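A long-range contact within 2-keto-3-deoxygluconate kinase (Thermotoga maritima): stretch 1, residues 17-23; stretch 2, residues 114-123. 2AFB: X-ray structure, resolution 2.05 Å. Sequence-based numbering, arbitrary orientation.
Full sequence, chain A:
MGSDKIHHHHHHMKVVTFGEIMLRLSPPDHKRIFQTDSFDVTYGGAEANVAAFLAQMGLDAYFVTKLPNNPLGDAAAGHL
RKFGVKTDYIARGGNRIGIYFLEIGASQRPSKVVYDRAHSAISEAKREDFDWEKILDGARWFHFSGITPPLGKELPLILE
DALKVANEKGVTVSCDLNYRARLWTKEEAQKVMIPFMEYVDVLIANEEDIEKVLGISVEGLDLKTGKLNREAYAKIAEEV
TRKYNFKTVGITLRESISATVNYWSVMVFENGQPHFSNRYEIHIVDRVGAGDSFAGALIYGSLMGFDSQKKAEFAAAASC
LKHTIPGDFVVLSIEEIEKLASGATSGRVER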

# COMPACT_ATOMS: atom_id res chain seq x y z
N THR A 17 -29.09 4.57 19.88
CA THR A 17 -29.35 5.07 18.54
C THR A 17 -29.73 3.89 17.65
O THR A 17 -29.43 2.72 17.96
N PHE A 18 -30.41 4.22 16.56
CA PHE A 18 -31.00 3.21 15.70
C PHE A 18 -30.89 3.64 14.28
O PHE A 18 -31.26 4.74 13.94
N GLY A 19 -30.46 2.72 13.45
CA GLY A 19 -30.49 2.93 12.03
C GLY A 19 -29.67 1.89 11.31
O GLY A 19 -29.58 0.76 11.76
N GLU A 20 -29.11 2.30 10.17
CA GLU A 20 -28.30 1.40 9.30
C GLU A 20 -26.83 1.72 9.31
O GLU A 20 -26.44 2.88 9.14
N ILE A 21 -26.03 0.68 9.47
CA ILE A 21 -24.61 0.78 9.25
C ILE A 21 -24.22 0.03 7.98
O ILE A 21 -24.73 -1.07 7.69
N MSE A 22 -23.39 0.67 7.18
CA MSE A 22 -23.03 0.16 5.89
C MSE A 22 -21.55 -0.04 5.81
O MSE A 22 -20.78 0.67 6.46
N LEU A 23 -21.16 -0.98 4.95
CA LEU A 23 -19.78 -1.05 4.47
C LEU A 23 -19.47 0.13 3.56
O LEU A 23 -20.19 0.34 2.58
N VAL A 114 -21.96 6.35 -4.73
CA VAL A 114 -22.78 5.36 -5.35
C VAL A 114 -23.35 4.44 -4.24
O VAL A 114 -22.63 3.67 -3.65
N TYR A 115 -24.65 4.48 -4.01
CA TYR A 115 -25.26 3.59 -3.01
C TYR A 115 -25.56 2.19 -3.54
O TYR A 115 -26.05 2.03 -4.67
N ASP A 116 -25.41 1.21 -2.66
CA ASP A 116 -25.78 -0.20 -2.91
C ASP A 116 -26.31 -0.81 -1.61
O ASP A 116 -25.71 -1.72 -1.02
N ARG A 117 -27.39 -0.19 -1.10
CA ARG A 117 -27.93 -0.47 0.22
C ARG A 117 -29.25 -1.23 0.14
O ARG A 117 -29.71 -1.78 1.11
N ALA A 118 -29.83 -1.31 -1.04
CA ALA A 118 -31.14 -1.95 -1.15
C ALA A 118 -31.10 -3.42 -0.75
O ALA A 118 -30.13 -4.11 -0.96
N HIS A 119 -32.15 -3.86 -0.10
CA HIS A 119 -32.33 -5.26 0.28
C HIS A 119 -31.37 -5.69 1.37
O HIS A 119 -31.18 -6.88 1.58
N SER A 120 -30.80 -4.72 2.07
CA SER A 120 -29.98 -4.97 3.25
C SER A 120 -30.82 -5.58 4.35
O SER A 120 -32.05 -5.42 4.38
N ALA A 121 -30.14 -6.26 5.28
CA ALA A 121 -30.79 -6.93 6.38
C ALA A 121 -31.66 -5.94 7.20
O ALA A 121 -32.76 -6.26 7.61
N ILE A 122 -31.17 -4.73 7.44
CA ILE A 122 -31.95 -3.76 8.21
C ILE A 122 -33.17 -3.30 7.40
O ILE A 122 -34.24 -3.11 7.97
N SER A 123 -33.00 -3.12 6.09
CA SER A 123 -34.08 -2.64 5.23
C SER A 123 -35.28 -3.57 5.28
O SER A 123 -36.38 -3.10 5.24

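Side-chain packing between residues 17-23 and 114-123 of 2-keto-3-deoxygluconate kinase, followed along the second stretch; the contact buries 365 Å² in total, summed over both sides. Val 114 opens the stretch as part of a strand and stays out of reach. Tyr 115 (chi1 m) sets off sideways, but its ring comes nearer at the end, where its edge meets the selenomethionine at Met 22: CE of Met 22 lies 4.5 Å from CE1 of Tyr 115, a loose apolar contact. Asp 116 also points sideways and takes no part; both of its carboxylate oxygens are hydrogen-bonded elsewhere in the structure.

Arg 117 points toward the first stretch and reaches across with chi1 p, chi2 t and chi3 m. Its guanidinium engages Glu 20, which points back toward it in an extended t, t conformation. NH2 of Arg 117 donates to OE1 of Glu 20 at 3.1 Å and NE of Arg 117 donates to the same OE1 at 3.3 Å, so a single carboxylate oxygen sits at the guanidinium edge, near its plane, and takes two hydrogen bonds within the salt bridge. The face of the same group is used differently: SE of Met 22 (chi1 m, chi2 t, chi3 m) lies over it, 3.6 Å from NH2 of Arg 117, so the planar cation is bonded to Glu 20 at its edge and covered on one face by the selenium. Two waters reinforce the pair. Water 1 accepts from NH2 of Arg 117 at 2.9 Å and donates to the backbone O of Glu 20 at 3.1 Å; water 2 donates to OE1 of Glu 20 at 2.7 Å and to the backbone O of Arg 117 at 2.9 Å. Each therefore ties side chain to backbone across the gap.

A type II turn from Arg 117 to Ser 120 follows, closed by a 3.3 Å hydrogen bond from N of Ser 120 to O of Arg 117. Ala 118 points away and His 119 is out of reach, both exposed. The turn brings Ser 120 (chi1 p) back toward Glu 20, and OG of Ser 120 donates to OE2 of Glu 20 at 2.9 Å; both carboxylate oxygens thus find partners on the second stretch. The same OG accepts from N of Ser 123 at 3.2 Å, while OG of Ser 123 (chi1 p) donates to O of Ser 120 at 2.7 Å, so Ser 123 donates twice to Ser 120, from N to the hydroxyl and from OG to the carbonyl.

Between them, Ala 121 points sideways without contact, but Ile 122 (chi1 t, chi2 p) points in and packs against three residues of the first stretch. Its CG2 packs 3.4 Å from CD of Glu 20, its CG1 lies 4.0 Å from O of Gly 19, and its CD1 approaches CE1 of Phe 18 at 4.1 Å. Phe 18 (chi1 t) starts sideways and swings its ring nearer to meet that methyl obliquely.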

# COMPACT_ATOMS: atom_id res chain seq x y z
CB THR A 17 -28.14 5.84 17.92
OG1 THR A 17 -27.24 4.92 17.29
CG2 THR A 17 -27.41 6.63 18.93
CB PHE A 18 -32.49 3.10 15.98
CG PHE A 18 -33.24 2.19 15.03
CD1 PHE A 18 -33.01 0.84 15.02
CD2 PHE A 18 -34.24 2.69 14.20
CE1 PHE A 18 -33.71 -0.01 14.17
CE2 PHE A 18 -34.97 1.84 13.33
CZ PHE A 18 -34.69 0.50 13.33
CB GLU A 20 -28.79 1.45 7.83
CG GLU A 20 -27.93 0.61 6.88
CD GLU A 20 -28.61 0.21 5.55
OE1 GLU A 20 -29.39 1.00 5.00
OE2 GLU A 20 -28.29 -0.87 5.02
CB ILE A 21 -23.82 0.33 10.50
CG1 ILE A 21 -22.35 0.71 10.31
CG2 ILE A 21 -24.04 -1.16 10.79
CD1 ILE A 21 -21.47 0.52 11.49
CB MSE A 22 -23.41 1.13 4.79
CG MSE A 22 -24.84 1.28 4.67
SE MSE A 22 -25.30 2.66 3.40
CE MSE A 22 -24.80 4.38 4.46
CB LEU A 23 -19.59 -2.32 3.67
CG LEU A 23 -18.24 -2.43 2.90
CD1 LEU A 23 -17.03 -2.54 3.78
CD2 LEU A 23 -18.29 -3.62 1.96
CB VAL A 114 -21.95 4.51 -6.30
CG1 VAL A 114 -22.80 3.47 -6.94
CG2 VAL A 114 -21.27 5.39 -7.38
CB TYR A 115 -26.58 4.20 -2.47
CG TYR A 115 -26.32 5.38 -1.59
CD1 TYR A 115 -25.82 5.22 -0.29
CD2 TYR A 115 -26.48 6.67 -2.08
CE1 TYR A 115 -25.53 6.30 0.50
CE2 TYR A 115 -26.18 7.78 -1.30
CZ TYR A 115 -25.72 7.59 -0.00
OH TYR A 115 -25.44 8.67 0.79
CB ASP A 116 -24.54 -0.90 -3.40
CG ASP A 116 -24.82 -2.28 -3.96
OD1 ASP A 116 -26.00 -2.59 -4.27
OD2 ASP A 116 -23.84 -3.06 -4.03
CB ARG A 117 -28.05 0.84 1.03
CG ARG A 117 -29.10 1.85 0.49
CD ARG A 117 -29.06 3.26 1.15
NE ARG A 117 -28.89 3.15 2.59
CZ ARG A 117 -28.63 4.19 3.39
NH1 ARG A 117 -28.57 5.43 2.87
NH2 ARG A 117 -28.43 3.98 4.70
CB ALA A 118 -31.66 -1.79 -2.54
CB HIS A 119 -32.22 -6.19 -0.95
CG HIS A 119 -33.01 -5.73 -2.13
ND1 HIS A 119 -34.39 -5.73 -2.14
CD2 HIS A 119 -32.62 -5.26 -3.34
CE1 HIS A 119 -34.82 -5.27 -3.31
NE2 HIS A 119 -33.76 -4.99 -4.06
CB SER A 120 -29.36 -3.65 3.79
OG SER A 120 -30.38 -2.77 4.29
CB ALA A 121 -29.73 -7.63 7.26
CB ILE A 122 -31.09 -2.56 8.73
CG1 ILE A 122 -31.91 -1.55 9.54
CG2 ILE A 122 -30.42 -1.79 7.59
CD1 ILE A 122 -32.32 -2.04 10.86
CB SER A 123 -33.63 -2.41 3.78
OG SER A 123 -33.52 -3.59 3.04
O HOH W 1 -27.48 5.05 7.19
O HOH W 2 -30.96 0.02 3.06